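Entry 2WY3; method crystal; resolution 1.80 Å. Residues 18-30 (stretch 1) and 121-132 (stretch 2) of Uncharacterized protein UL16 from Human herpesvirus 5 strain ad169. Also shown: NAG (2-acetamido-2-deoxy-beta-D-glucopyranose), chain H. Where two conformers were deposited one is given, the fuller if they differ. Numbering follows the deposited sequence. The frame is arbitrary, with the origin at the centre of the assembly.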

# COMPACT_ATOMS: atom_id res chain seq x y z
N GLU B 18 17.64 23.43 3.79
CA GLU B 18 18.45 22.57 4.64
C GLU B 18 18.23 21.09 4.34
O GLU B 18 19.00 20.24 4.79
CB GLU B 18 18.15 22.83 6.12
CG GLU B 18 18.60 24.19 6.62
CD GLU B 18 18.12 24.47 8.02
OE1 GLU B 18 17.43 23.59 8.60
OE2 GLU B 18 18.42 25.56 8.55
N LEU B 19 17.18 20.77 3.59
CA LEU B 19 16.81 19.37 3.40
C LEU B 19 17.88 18.54 2.70
O LEU B 19 18.10 17.38 3.05
CB LEU B 19 15.48 19.23 2.64
CG LEU B 19 14.25 19.77 3.37
CD1 LEU B 19 13.02 19.63 2.47
CD2 LEU B 19 14.04 19.03 4.68
N ALA B 20 18.54 19.11 1.70
CA ALA B 20 19.52 18.35 0.93
C ALA B 20 20.60 17.71 1.82
O ALA B 20 21.01 16.57 1.59
CB ALA B 20 20.17 19.21 -0.15
N SER B 21 21.05 18.45 2.83
CA SER B 21 22.14 18.00 3.70
C SER B 21 21.73 17.07 4.86
O SER B 21 22.60 16.52 5.54
CB SER B 21 22.92 19.21 4.25
OG SER B 21 22.11 19.98 5.12
N ILE B 22 20.44 16.90 5.07
CA ILE B 22 19.98 16.01 6.13
C ILE B 22 20.17 14.55 5.72
O ILE B 22 19.87 14.18 4.59
CB ILE B 22 18.49 16.27 6.45
CG1 ILE B 22 18.34 17.66 7.09
CG2 ILE B 22 17.92 15.18 7.38
CD1 ILE B 22 16.89 18.09 7.30
N HIS B 23 20.71 13.73 6.63
CA HIS B 23 20.89 12.30 6.37
C HIS B 23 19.56 11.58 6.55
O HIS B 23 19.03 11.54 7.66
CB HIS B 23 21.91 11.71 7.36
CG HIS B 23 22.28 10.30 7.06
ND1 HIS B 23 21.71 9.22 7.71
CD2 HIS B 23 23.19 9.77 6.19
CE1 HIS B 23 22.23 8.10 7.24
NE2 HIS B 23 23.12 8.40 6.32
N PRO B 24 19.03 10.97 5.48
CA PRO B 24 17.73 10.29 5.57
C PRO B 24 17.85 8.93 6.25
O PRO B 24 18.91 8.30 6.19
CB PRO B 24 17.33 10.08 4.10
CG PRO B 24 18.21 11.00 3.31
CD PRO B 24 19.51 11.04 4.09
N GLY B 25 16.76 8.48 6.86
CA GLY B 25 16.75 7.17 7.48
C GLY B 25 16.93 6.04 6.47
O GLY B 25 17.52 5.00 6.77
N GLU B 26 16.44 6.25 5.26
CA GLU B 26 16.52 5.27 4.18
C GLU B 26 16.46 6.09 2.90
O GLU B 26 15.76 7.10 2.85
CB GLU B 26 15.32 4.32 4.24
CG GLU B 26 15.25 3.36 3.07
CD GLU B 26 14.17 2.30 3.24
OE1 GLU B 26 13.48 2.30 4.29
OE2 GLU B 26 14.02 1.47 2.33
N THR B 27 17.14 5.65 1.85
CA THR B 27 17.20 6.42 0.60
C THR B 27 17.39 5.52 -0.61
O THR B 27 18.24 4.62 -0.59
CB THR B 27 18.30 7.50 0.69
OG1 THR B 27 18.32 8.29 -0.50
CG2 THR B 27 19.66 6.85 0.91
N TRP B 28 16.60 5.74 -1.66
CA TRP B 28 16.63 4.88 -2.84
C TRP B 28 16.10 5.63 -4.05
O TRP B 28 15.66 6.78 -3.93
CB TRP B 28 15.83 3.60 -2.60
CG TRP B 28 14.40 3.82 -2.26
CD1 TRP B 28 13.90 4.58 -1.24
CD2 TRP B 28 13.28 3.26 -2.93
NE1 TRP B 28 12.53 4.53 -1.24
CE2 TRP B 28 12.12 3.72 -2.27
CE3 TRP B 28 13.13 2.40 -4.02
CZ2 TRP B 28 10.84 3.36 -2.67
CZ3 TRP B 28 11.86 2.05 -4.42
CH2 TRP B 28 10.73 2.53 -3.75
N THR B 29 16.20 4.99 -5.22
CA THR B 29 15.89 5.63 -6.50
C THR B 29 14.96 4.70 -7.29
O THR B 29 15.16 3.48 -7.29
CB THR B 29 17.18 5.88 -7.35
OG1 THR B 29 18.07 6.75 -6.64
CG2 THR B 29 16.85 6.51 -8.71
N LEU B 30 13.93 5.28 -7.91
CA LEU B 30 13.08 4.54 -8.84
C LEU B 30 13.20 5.15 -10.23
O LEU B 30 13.23 6.37 -10.35
CB LEU B 30 11.61 4.64 -8.43
CG LEU B 30 11.22 3.72 -7.28
CD1 LEU B 30 9.81 4.06 -6.79
CD2 LEU B 30 11.30 2.27 -7.76
N THR B 121 13.96 19.29 15.67
CA THR B 121 14.75 19.33 14.44
C THR B 121 14.09 18.52 13.32
O THR B 121 13.44 17.52 13.58
CB THR B 121 16.18 18.80 14.66
OG1 THR B 121 16.95 18.99 13.46
CG2 THR B 121 16.16 17.33 15.01
N THR B 122 14.26 18.97 12.09
CA THR B 122 13.70 18.27 10.94
C THR B 122 14.47 16.98 10.64
O THR B 122 15.70 16.99 10.50
CB THR B 122 13.68 19.17 9.69
OG1 THR B 122 12.91 20.35 9.98
CG2 THR B 122 13.07 18.45 8.52
N LYS B 123 13.74 15.87 10.57
CA LYS B 123 14.31 14.58 10.17
C LYS B 123 13.73 14.17 8.84
O LYS B 123 12.61 14.56 8.50
CB LYS B 123 13.96 13.50 11.19
CG LYS B 123 14.20 13.91 12.63
CD LYS B 123 15.67 14.12 12.90
CE LYS B 123 16.38 12.80 13.14
NZ LYS B 123 17.78 13.01 13.63
N ILE B 124 14.48 13.37 8.08
CA ILE B 124 13.93 12.78 6.88
C ILE B 124 13.89 11.29 7.09
O ILE B 124 14.93 10.64 7.20
CB ILE B 124 14.76 13.11 5.63
CG1 ILE B 124 14.72 14.62 5.36
CG2 ILE B 124 14.21 12.33 4.43
CD1 ILE B 124 15.70 15.08 4.25
N ILE B 125 12.69 10.73 7.21
CA ILE B 125 12.64 9.29 7.53
C ILE B 125 12.88 8.44 6.29
O ILE B 125 13.40 7.32 6.39
CB ILE B 125 11.34 8.89 8.25
CG1 ILE B 125 10.12 9.08 7.34
CG2 ILE B 125 11.17 9.70 9.53
CD1 ILE B 125 8.84 8.52 7.97
N GLU B 126 12.53 8.97 5.14
CA GLU B 126 12.77 8.27 3.87
C GLU B 126 12.90 9.25 2.74
O GLU B 126 12.16 10.23 2.67
CB GLU B 126 11.63 7.29 3.58
CG GLU B 126 11.85 6.48 2.30
CD GLU B 126 10.81 5.37 2.11
OE1 GLU B 126 10.13 4.96 3.08
OE2 GLU B 126 10.69 4.90 0.96
N ARG B 127 13.85 8.99 1.85
CA ARG B 127 14.06 9.84 0.68
C ARG B 127 13.97 8.98 -0.56
O ARG B 127 14.59 7.92 -0.64
CB ARG B 127 15.45 10.50 0.76
CG ARG B 127 15.92 11.12 -0.58
CD ARG B 127 17.24 11.86 -0.35
NE ARG B 127 17.03 13.07 0.44
CZ ARG B 127 18.01 13.77 1.02
NH1 ARG B 127 19.27 13.36 0.92
NH2 ARG B 127 17.72 14.87 1.69
N LEU B 128 13.16 9.42 -1.52
CA LEU B 128 13.03 8.69 -2.78
C LEU B 128 13.42 9.61 -3.92
O LEU B 128 12.87 10.70 -4.05
CB LEU B 128 11.58 8.22 -2.97
CG LEU B 128 11.28 7.73 -4.39
CD1 LEU B 128 12.01 6.40 -4.64
CD2 LEU B 128 9.76 7.61 -4.61
N TYR B 129 14.38 9.17 -4.73
CA TYR B 129 14.67 9.86 -5.98
C TYR B 129 13.86 9.22 -7.10
O TYR B 129 13.79 7.99 -7.20
CB TYR B 129 16.16 9.74 -6.31
CG TYR B 129 17.05 10.63 -5.46
CD1 TYR B 129 17.21 11.97 -5.77
CD2 TYR B 129 17.75 10.10 -4.38
CE1 TYR B 129 18.06 12.78 -5.01
CE2 TYR B 129 18.60 10.91 -3.60
CZ TYR B 129 18.74 12.24 -3.93
OH TYR B 129 19.55 13.06 -3.19
N VAL B 130 13.27 10.06 -7.95
CA VAL B 130 12.45 9.61 -9.08
C VAL B 130 13.08 10.09 -10.38
O VAL B 130 13.40 11.28 -10.51
CB VAL B 130 11.02 10.16 -8.97
CG1 VAL B 130 10.23 9.90 -10.25
CG2 VAL B 130 10.33 9.57 -7.72
N ARG B 131 13.27 9.17 -11.32
CA ARG B 131 13.89 9.48 -12.60
C ARG B 131 13.01 8.94 -13.71
O ARG B 131 12.21 8.06 -13.47
CB ARG B 131 15.27 8.82 -12.67
CG ARG B 131 16.23 9.35 -11.61
CD ARG B 131 16.58 10.81 -11.95
NE ARG B 131 17.61 11.34 -11.06
CZ ARG B 131 17.37 12.11 -10.00
NH1 ARG B 131 16.12 12.44 -9.66
NH2 ARG B 131 18.39 12.52 -9.25
N LEU B 132 13.15 9.48 -14.92
CA LEU B 132 12.42 8.94 -16.05
C LEU B 132 12.92 7.53 -16.34
O LEU B 132 14.02 7.16 -15.93
CB LEU B 132 12.61 9.83 -17.28
CG LEU B 132 12.16 11.29 -17.16
CD1 LEU B 132 12.43 12.03 -18.47
CD2 LEU B 132 10.68 11.36 -16.81
C1 NAG H . 17.49 28.19 5.56
C2 NAG H . 17.72 29.54 6.25
C3 NAG H . 18.94 30.27 5.70
C4 NAG H . 20.14 29.34 5.65
C5 NAG H . 19.81 28.03 4.96
C6 NAG H . 20.99 27.07 5.10
C7 NAG H . 15.86 30.79 7.17
C8 NAG H . 14.63 31.61 6.91
N2 NAG H . 16.54 30.38 6.11
O3 NAG H . 19.24 31.37 6.53
O4 NAG H . 21.19 29.99 4.96
O5 NAG H . 18.67 27.42 5.52
O6 NAG H . 21.16 26.77 6.47
O7 NAG H . 16.19 30.52 8.32
O HOH W 1 21.68 14.13 2.35
O HOH W 2 16.96 12.37 9.13

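Two apolar clusters anchor the contact, which buries 935 Å² summed over both stretches. In the first, Ile124 points its CB toward stretch 1, and its CD1 lies 3.7 Å from Ile22 CB and 4.3 Å from Leu19 CD2, while its CG2 lies 3.9 Å from Pro24 CB. The branched isoleucine thus reaches several partners at once. In the second, Leu128 places CD1 over the face of the Trp28 six-membered ring, 3.7 Å from its centroid and 18° off the normal, a CH-pi arrangement; the same Leu128 CD1 is 3.8 Å from Leu30 CG. Trp28 and Leu128 are paired in the parallel register and put their side chains on one sheet face; Leu30, two residues on in the strand and paired with Val130, returns to that face.

The backbone fixes that register. Strands 27-30 and 126-131 run 21° apart, and stretch 1 alternately accepts and donates: Arg127 N to Glu26 O (2.9 Å), Trp28 N to Arg127 O (3.1 Å), Tyr129 N to Trp28 O (2.8 Å), Leu30 N to Tyr129 O (2.8 Å) and Arg131 N to Leu30 O (3.0 Å). Before the strand, Gly25 N donates to Ile124 O at 2.9 Å. An ideal CB on Gly25 would sit 2.8 Å from Ile125 O, a clash that glycine avoids.

Further out, polar side chains extend the pairing. Trp28 NE1 donates to Glu126 OE2 (2.9 Å, 148°), near the ring plane, so the indole uses its edge for polarity and a face for Leu128. Buried Arg127, on the opposite sheet face, lays its guanidinium against Pro24, with Pro24 CG 3.5 Å from Arg127 NH1. Its NH2 makes a weak bond to Leu19 O (2.9 Å, 123°), and water 1 links Arg127 NH1 (2.9 Å) to Ala20 O (2.6 Å) and Ile22 O (2.9 Å). Water 2 similarly joins His23 O (2.7 Å) to Ile124 N (2.9 Å).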